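Local coordinates for probable protein phosphatase 2C 50 (PDB 5ZCG), which probably removes phosphate from phosphoserine and phosphothreonine residues of target proteins, as a magnesium-dependent rice phosphatase of the PP2C family, at residues 59-64 and 162-167; 249-254 and 313-318. The protein carries 5 engineered substitutions. All coordinates share one frame; numbering follows the deposited sequence.

In the fold
Following the chain from its N terminus, residues 59-64 come first, at the end of strand 53-63. After 97 intervening residues, rich in helix, the chain returns at 162-167 and contact 1 closes, joining the two sheets characteristic of the PP2C fold. Contact 2 opens later, at 249-254, and closes at 313-318 after a largely helical excursion of 58 residues. The two closures therefore follow one another in series, neither nested nor crossed. In space they meet, with centres about 9 Å apart: Asp61 and Asp249 bind the same magnesium ion, Val59 packs on Ile316, and Val167 packs on Trp252. Together they tie both sheets and the short helix 249-252 to the dinuclear metal centre.

Contact 1: residues 59-64 and 162-167; sequences VFDGHG and GDSRIV. With MG (magnesium ion), chain F; MG (magnesium ion), chain E.
Asp61 and Ser164 meet beside the dinuclear magnesium centre. At the root of the aspartate side chain, Asp61 CB lies 3.6 Å from Ser164 OG. From there CG extends anti to the backbone N (chi1 -180°), carrying the carboxylate out to the metals, where each oxygen takes a different ion. Asp61 OD1 binds one magnesium at 2.2 Å, and Asp61 OD2 binds the other at 2.3 Å. The carboxylate thus bridges the pair, as does water 4, the hallmark of the PP2C metal centre, and its rotation is fixed by two metal bonds. The carbonyl of the next residue adds a further ligand, Gly62 O at 2.1 Å from the magnesium that OD1 holds. Asp249 and Asp311 complete the protein ligands of the other ion.

The polar groups of the two segments are linked through water rather than by direct hydrogen bonds. Water 1 lies 2.8 Å from Ser164 OG, itself hydrogen-bonded to Thr145 OG1, and 3.0 Å from Asp163 OD1; its still shorter approach to Asp61 OD2 is doubtful as a bond. Water 2 lies between the two carboxylates, 2.6 Å from Asp163 OD1 and at a longer, weak 3.1 Å from Asp61 OD2; its acceptors outnumber its protons, so not every approach can be a hydrogen bond at once. Asp163 OD2 forms a salt bridge with Lys182, which probably offsets part of the negative charge gathered here.

Strand 53-63 runs between strands 18-28 and 143-151 of one sheet, with Val59 pointing toward 162-167 and packing on Leu246 of the facing sheet, while Phe60 turns the other way onto helix 67-91.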
ATOM      1  N   VAL A  59       7.860   9.019  -3.670  1.00 28.91           N
ATOM      2  CA  VAL A  59       7.975   8.251  -2.437  1.00 27.95           C
ATOM      3  C   VAL A  59       6.906   7.171  -2.462  1.00 27.19           C
ATOM      4  O   VAL A  59       5.725   7.457  -2.715  1.00 27.71           O
ATOM      5  CB  VAL A  59       7.849   9.145  -1.190  1.00 30.75           C
ATOM      6  CG1 VAL A  59       7.711   8.296   0.081  1.00 27.21           C
ATOM      7  CG2 VAL A  59       9.059  10.074  -1.092  1.00 32.31           C
ATOM      8  N   PHE A  60       7.326   5.930  -2.204  1.00 26.40           N
ATOM      9  CA  PHE A  60       6.475   4.750  -2.307  1.00 27.58           C
ATOM     10  C   PHE A  60       6.560   3.996  -0.987  1.00 27.07           C
ATOM     11  O   PHE A  60       7.587   3.389  -0.677  1.00 25.96           O
ATOM     12  CB  PHE A  60       6.912   3.871  -3.478  1.00 22.62           C
ATOM     13  CG  PHE A  60       7.303   4.657  -4.700  1.00 24.89           C
ATOM     14  CD1 PHE A  60       6.336   5.141  -5.564  1.00 25.10           C
ATOM     15  CD2 PHE A  60       8.633   4.942  -4.962  1.00 24.42           C
ATOM     16  CE1 PHE A  60       6.685   5.879  -6.677  1.00 25.35           C
ATOM     17  CE2 PHE A  60       8.991   5.679  -6.071  1.00 29.93           C
ATOM     18  CZ  PHE A  60       8.016   6.147  -6.933  1.00 28.85           C
ATOM     19  N   ASP A  61       5.482   4.027  -0.222  1.00 26.92           N
ATOM     20  CA  ASP A  61       5.435   3.420   1.104  1.00 26.94           C
ATOM     21  C   ASP A  61       4.814   2.035   0.945  1.00 23.58           C
ATOM     22  O   ASP A  61       3.601   1.901   0.782  1.00 24.42           O
ATOM     23  CB  ASP A  61       4.650   4.327   2.049  1.00 25.19           C
ATOM     24  CG  ASP A  61       4.543   3.784   3.460  1.00 27.26           C
ATOM     25  OD1 ASP A  61       4.921   2.621   3.721  1.00 26.54           O
ATOM     26  OD2 ASP A  61       4.065   4.552   4.320  1.00 28.99           O
ATOM     27  N   GLY A  62       5.656   1.004   0.986  1.00 21.37           N
ATOM     28  CA  GLY A  62       5.166  -0.352   0.844  1.00 23.88           C
ATOM     29  C   GLY A  62       4.630  -0.919   2.149  1.00 24.43           C
ATOM     30  O   GLY A  62       5.054  -0.543   3.240  1.00 30.23           O
ATOM     31  N   HIS A  63       3.641  -1.803   2.020  1.00 24.95           N
ATOM     32  CA  HIS A  63       3.113  -2.601   3.120  1.00 24.18           C
ATOM     33  C   HIS A  63       2.964  -4.039   2.637  1.00 29.14           C
ATOM     34  O   HIS A  63       2.836  -4.301   1.437  1.00 33.01           O
ATOM     35  CB  HIS A  63       1.769  -2.064   3.640  1.00 22.42           C
ATOM     36  CG  HIS A  63       0.744  -1.861   2.569  1.00 31.27           C
ATOM     37  ND1 HIS A  63       0.527  -0.639   1.969  1.00 34.37           N
ATOM     38  CD2 HIS A  63      -0.112  -2.729   1.978  1.00 32.61           C
ATOM     39  CE1 HIS A  63      -0.421  -0.761   1.058  1.00 34.66           C
ATOM     40  NE2 HIS A  63      -0.827  -2.018   1.044  1.00 34.66           N
ATOM     41  N   GLY A  64       2.990  -4.976   3.584  1.00 25.85           N
ATOM     42  CA  GLY A  64       3.025  -6.392   3.267  1.00 22.46           C
ATOM     43  C   GLY A  64       4.350  -6.886   2.736  1.00 25.67           C
ATOM     44  O   GLY A  64       4.501  -8.090   2.498  1.00 28.21           O
ATOM     45  N   GLY A 162      -2.688   7.040  -2.058  1.00 31.13           N
ATOM     46  CA  GLY A 162      -2.382   6.488  -0.748  1.00 30.18           C
ATOM     47  C   GLY A 162      -2.275   7.538   0.341  1.00 32.83           C
ATOM     48  O   GLY A 162      -2.803   8.645   0.190  1.00 32.58           O
ATOM     49  N   ASP A 163      -1.602   7.215   1.448  1.00 31.54           N
ATOM     50  CA  ASP A 163      -1.493   8.143   2.569  1.00 32.01           C
ATOM     51  C   ASP A 163      -0.089   8.708   2.746  1.00 32.77           C
ATOM     52  O   ASP A 163       0.213   9.272   3.803  1.00 34.89           O
ATOM     53  CB  ASP A 163      -1.974   7.489   3.869  1.00 32.81           C
ATOM     54  CG  ASP A 163      -1.189   6.249   4.240  1.00 37.26           C
ATOM     55  OD1 ASP A 163      -0.098   6.016   3.678  1.00 35.29           O
ATOM     56  OD2 ASP A 163      -1.681   5.485   5.097  1.00 42.78           O
ATOM     57  N   SER A 164       0.784   8.555   1.757  1.00 29.52           N
ATOM     58  CA  SER A 164       1.941   9.424   1.715  1.00 28.32           C
ATOM     59  C   SER A 164       1.484  10.815   1.274  1.00 34.35           C
ATOM     60  O   SER A 164       0.349  11.010   0.815  1.00 32.74           O
ATOM     61  CB  SER A 164       3.007   8.865   0.775  1.00 30.17           C
ATOM     62  OG  SER A 164       3.482   7.602   1.215  1.00 28.11           O
ATOM     63  N   ARG A 165       2.363  11.800   1.428  1.00 31.55           N
ATOM     64  CA  ARG A 165       1.942  13.175   1.212  1.00 31.82           C
ATOM     65  C   ARG A 165       3.090  14.007   0.658  1.00 35.39           C
ATOM     66  O   ARG A 165       4.263  13.769   0.962  1.00 34.73           O
ATOM     67  CB  ARG A 165       1.409  13.782   2.513  1.00 32.39           C
ATOM     68  CG  ARG A 165       0.743  15.135   2.371  1.00 31.54           C
ATOM     69  CD  ARG A 165       0.478  15.725   3.743  1.00 31.92           C
ATOM     70  NE  ARG A 165      -0.323  14.819   4.567  1.00 31.61           N
ATOM     71  CZ  ARG A 165      -0.373  14.861   5.895  1.00 31.83           C
ATOM     72  NH1 ARG A 165       0.335  15.764   6.559  1.00 29.52           N
ATOM     73  NH2 ARG A 165      -1.132  13.998   6.559  1.00 29.71           N
ATOM     74  N   ILE A 166       2.737  14.982  -0.178  1.00 35.61           N
ATOM     75  CA  ILE A 166       3.671  15.995  -0.648  1.00 33.34           C
ATOM     76  C   ILE A 166       3.139  17.361  -0.242  1.00 32.42           C
ATOM     77  O   ILE A 166       1.940  17.636  -0.357  1.00 34.37           O
ATOM     78  CB  ILE A 166       3.897  15.926  -2.172  1.00 34.30           C
ATOM     79  CG1 ILE A 166       4.746  17.115  -2.625  1.00 35.00           C
ATOM     80  CG2 ILE A 166       2.575  15.896  -2.900  1.00 32.93           C
ATOM     81  CD1 ILE A 166       5.205  17.033  -4.051  1.00 37.01           C
ATOM     82  N   VAL A 167       4.030  18.205   0.263  1.00 29.87           N
ATOM     83  CA  VAL A 167       3.683  19.545   0.710  1.00 34.76           C
ATOM     84  C   VAL A 167       4.613  20.531   0.020  1.00 38.58           C
ATOM     85  O   VAL A 167       5.802  20.251  -0.175  1.00 39.38           O
ATOM     86  CB  VAL A 167       3.772  19.677   2.248  1.00 35.75           C
ATOM     87  CG1 VAL A 167       3.374  21.077   2.696  1.00 36.36           C
ATOM     88  CG2 VAL A 167       2.884  18.642   2.917  1.00 35.09           C
TER
HETATM   89 MG    MG F 402       5.156   0.750   4.935  1.00 44.02          MG
HETATM   90 MG    MG E 401       4.590   4.097   6.496  1.00 24.70          MG
HETATM   91  O   HOH W   1       2.874   6.608   3.771  1.00 26.42           O
HETATM   92  O   HOH W   2       1.068   3.744   4.164  1.00 31.75           O
HETATM   93  O   HOH W   3       2.898   3.325   6.901  1.00 29.30           O
HETATM   94  O   HOH W   4       5.101   2.106   6.533  1.00 29.73           O
HETATM   95  O   HOH W   5       6.504   4.889   6.074  1.00 27.11           O
HETATM   96  O   HOH W   6       3.093   0.832   5.814  1.00 37.93           O
HETATM   97  O   HOH W   7       5.879  -1.020   6.201  1.00 38.19           O

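Contact 2: residues 249-254 and 313-318; sequences DGLWDV and ITVIVV. With MG (magnesium ion), chain E.
Leu251 packs on Val315 through methyl groups, and Ile313 lies against the backbone of Gly250. In the first pair Leu251 CD2 is 3.9 Å from Val315 CG2, with the two side chains crossing at about a right angle. On its other flank the same leucine methyl lies over one face of the Trp252 ring, toward the rim and 4.1 Å above the plane, so Leu251 CD2 bridges the indole and the strand. Ile313 makes van der Waals contact with the main chain of the helix, splitting its branches over it: with chi1 at -55°, CG1 sits beside its own backbone N and reaches Gly250 O at 3.7 Å, while CG2 comes within 4.3 Å of Leu251 N. The main chains approach closely here, Gly250 CA lying 4.4 Å from Ile313 CA, which the absence of a side chain on the strand-facing glycine permits.

Among the polar interactions, Asp253 N donates to Asp249 O over 2.8 Å within the turn, and Gly250 O is hydrogen-bonded to Ser309 OG, linking the helix to the chain just before strand 313-319.

Metal coordination comes from the first residue of the helix. Asp249 OD1 binds magnesium at 2.1 Å, and OD2 accepts a hydrogen bond of 2.6 Å from water 3, itself a ligand of that ion. These paired interactions hold the carboxylate in orientation.

Strand 313-319 is flanked in its sheet by 3-9 and 241-247. Ile313 and Val315 also pack on helix 291-306, whereas Thr314 and Ile316 reach strand 53-63 of the other sheet, in keeping with the layered PP2C sandwich.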
ATOM      1  N   ASP A 249       4.224   8.365   5.459  1.00 36.68           N
ATOM      2  CA  ASP A 249       3.571   8.717   6.714  1.00 31.40           C
ATOM      3  C   ASP A 249       4.500   8.576   7.915  1.00 33.56           C
ATOM      4  O   ASP A 249       4.153   9.051   9.000  1.00 31.19           O
ATOM      5  CB  ASP A 249       2.305   7.875   6.915  1.00 27.08           C
ATOM      6  CG  ASP A 249       2.580   6.378   6.920  1.00 28.93           C
ATOM      7  OD1 ASP A 249       3.739   5.966   6.707  1.00 28.49           O
ATOM      8  OD2 ASP A 249       1.621   5.603   7.131  1.00 32.91           O
ATOM      9  N   GLY A 250       5.664   7.942   7.751  1.00 36.08           N
ATOM     10  CA  GLY A 250       6.657   7.941   8.814  1.00 33.59           C
ATOM     11  C   GLY A 250       7.042   9.336   9.266  1.00 36.61           C
ATOM     12  O   GLY A 250       7.439   9.535  10.420  1.00 34.06           O
ATOM     13  N   LEU A 251       6.952  10.316   8.367  1.00 35.13           N
ATOM     14  CA  LEU A 251       7.129  11.716   8.745  1.00 38.54           C
ATOM     15  C   LEU A 251       5.813  12.333   9.218  1.00 36.82           C
ATOM     16  O   LEU A 251       5.723  12.826  10.349  1.00 34.00           O
ATOM     17  CB  LEU A 251       7.701  12.519   7.569  1.00 32.29           C
ATOM     18  CG  LEU A 251       7.881  14.018   7.825  1.00 32.42           C
ATOM     19  CD1 LEU A 251       8.797  14.241   9.030  1.00 28.67           C
ATOM     20  CD2 LEU A 251       8.433  14.745   6.600  1.00 26.64           C
ATOM     21  N   TRP A 252       4.777  12.269   8.374  1.00 30.59           N
ATOM     22  CA  TRP A 252       3.545  13.018   8.603  1.00 32.91           C
ATOM     23  C   TRP A 252       2.744  12.511   9.794  1.00 38.16           C
ATOM     24  O   TRP A 252       1.886  13.243  10.297  1.00 40.03           O
ATOM     25  CB  TRP A 252       2.670  12.985   7.346  1.00 33.76           C
ATOM     26  CG  TRP A 252       3.387  13.405   6.090  1.00 37.31           C
ATOM     27  CD1 TRP A 252       3.605  12.645   4.977  1.00 39.64           C
ATOM     28  CD2 TRP A 252       3.977  14.685   5.824  1.00 38.30           C
ATOM     29  NE1 TRP A 252       4.295  13.373   4.032  1.00 40.54           N
ATOM     30  CE2 TRP A 252       4.536  14.628   4.529  1.00 40.66           C
ATOM     31  CE3 TRP A 252       4.087  15.874   6.553  1.00 38.83           C
ATOM     32  CZ2 TRP A 252       5.196  15.712   3.952  1.00 41.41           C
ATOM     33  CZ3 TRP A 252       4.742  16.949   5.977  1.00 41.53           C
ATOM     34  CH2 TRP A 252       5.289  16.859   4.689  1.00 40.40           C
ATOM     35  N   ASP A 253       2.993  11.286  10.258  1.00 37.79           N
ATOM     36  CA  ASP A 253       2.288  10.814  11.448  1.00 39.43           C
ATOM     37  C   ASP A 253       2.668  11.626  12.683  1.00 38.18           C
ATOM     38  O   ASP A 253       1.834  11.813  13.575  1.00 38.53           O
ATOM     39  CB  ASP A 253       2.559   9.326  11.672  1.00 38.55           C
ATOM     40  CG  ASP A 253       1.709   8.435  10.771  1.00 41.55           C
ATOM     41  OD1 ASP A 253       0.662   8.905  10.272  1.00 40.25           O
ATOM     42  OD2 ASP A 253       2.090   7.264  10.555  1.00 42.66           O
ATOM     43  N   VAL A 254       3.898  12.133  12.747  1.00 37.22           N
ATOM     44  CA  VAL A 254       4.385  12.836  13.930  1.00 38.87           C
ATOM     45  C   VAL A 254       4.791  14.277  13.657  1.00 39.51           C
ATOM     46  O   VAL A 254       5.070  15.011  14.615  1.00 38.90           O
ATOM     47  CB  VAL A 254       5.563  12.084  14.583  1.00 38.15           C
ATOM     48  CG1 VAL A 254       5.123  10.690  15.035  1.00 40.91           C
ATOM     49  CG2 VAL A 254       6.748  12.013  13.617  1.00 27.00           C
ATOM     50  N   ILE A 313      10.817   5.803   7.562  1.00 26.58           N
ATOM     51  CA  ILE A 313      10.738   7.229   7.285  1.00 29.23           C
ATOM     52  C   ILE A 313      11.501   7.499   5.999  1.00 31.64           C
ATOM     53  O   ILE A 313      12.670   7.123   5.878  1.00 34.05           O
ATOM     54  CB  ILE A 313      11.309   8.080   8.436  1.00 32.86           C
ATOM     55  CG1 ILE A 313      10.631   7.731   9.767  1.00 31.50           C
ATOM     56  CG2 ILE A 313      11.142   9.562   8.122  1.00 25.76           C
ATOM     57  CD1 ILE A 313      11.447   8.137  10.998  1.00 37.40           C
ATOM     58  N   THR A 314      10.844   8.146   5.042  1.00 30.36           N
ATOM     59  CA  THR A 314      11.488   8.535   3.796  1.00 30.21           C
ATOM     60  C   THR A 314      11.077   9.960   3.478  1.00 31.17           C
ATOM     61  O   THR A 314       9.888  10.285   3.499  1.00 30.02           O
ATOM     62  CB  THR A 314      11.118   7.589   2.652  1.00 31.96           C
ATOM     63  OG1 THR A 314      11.724   6.317   2.898  1.00 34.54           O
ATOM     64  CG2 THR A 314      11.630   8.126   1.318  1.00 35.21           C
ATOM     65  N   VAL A 315      12.066  10.811   3.222  1.00 34.65           N
ATOM     66  CA  VAL A 315      11.853  12.232   2.996  1.00 34.15           C
ATOM     67  C   VAL A 315      12.684  12.655   1.795  1.00 34.18           C
ATOM     68  O   VAL A 315      13.901  12.439   1.764  1.00 34.05           O
ATOM     69  CB  VAL A 315      12.238  13.076   4.233  1.00 34.21           C
ATOM     70  CG1 VAL A 315      11.928  14.547   3.996  1.00 30.15           C
ATOM     71  CG2 VAL A 315      11.530  12.561   5.505  1.00 30.95           C
ATOM     72  N   ILE A 316      12.033  13.265   0.813  1.00 34.18           N
ATOM     73  CA  ILE A 316      12.703  13.957  -0.277  1.00 31.31           C
ATOM     74  C   ILE A 316      12.393  15.436  -0.134  1.00 31.40           C
ATOM     75  O   ILE A 316      11.224  15.822   0.007  1.00 32.07           O
ATOM     76  CB  ILE A 316      12.256  13.448  -1.659  1.00 25.84           C
ATOM     77  CG1 ILE A 316      12.561  11.960  -1.836  1.00 28.22           C
ATOM     78  CG2 ILE A 316      12.946  14.257  -2.748  1.00 26.22           C
ATOM     79  CD1 ILE A 316      12.081  11.406  -3.177  1.00 29.00           C
ATOM     80  N   VAL A 317      13.434  16.259  -0.167  1.00 31.34           N
ATOM     81  CA  VAL A 317      13.291  17.707  -0.170  1.00 32.02           C
ATOM     82  C   VAL A 317      13.847  18.212  -1.493  1.00 34.34           C
ATOM     83  O   VAL A 317      15.000  17.925  -1.837  1.00 38.83           O
ATOM     84  CB  VAL A 317      14.006  18.356   1.022  1.00 32.86           C
ATOM     85  CG1 VAL A 317      13.819  19.873   0.999  1.00 31.49           C
ATOM     86  CG2 VAL A 317      13.486  17.755   2.324  1.00 28.80           C
ATOM     87  N   VAL A 318      13.028  18.949  -2.238  1.00 32.99           N
ATOM     88  CA  VAL A 318      13.432  19.523  -3.518  1.00 30.69           C
ATOM     89  C   VAL A 318      13.482  21.035  -3.359  1.00 31.76           C
ATOM     90  O   VAL A 318      12.450  21.677  -3.130  1.00 35.35           O
ATOM     91  CB  VAL A 318      12.477  19.117  -4.654  1.00 28.12           C
ATOM     92  CG1 VAL A 318      12.892  19.788  -5.962  1.00 29.15           C
ATOM     93  CG2 VAL A 318      12.458  17.603  -4.819  1.00 27.34           C
TER
HETATM   94 MG    MG E 401       4.590   4.097   6.496  1.00 24.70          MG
HETATM   95  O   HOH W   3       2.898   3.325   6.901  1.00 29.30           O
HETATM   96  O   HOH W   4       5.101   2.106   6.533  1.00 29.73           O
HETATM   97  O   HOH W   5       6.504   4.889   6.074  1.00 27.11           O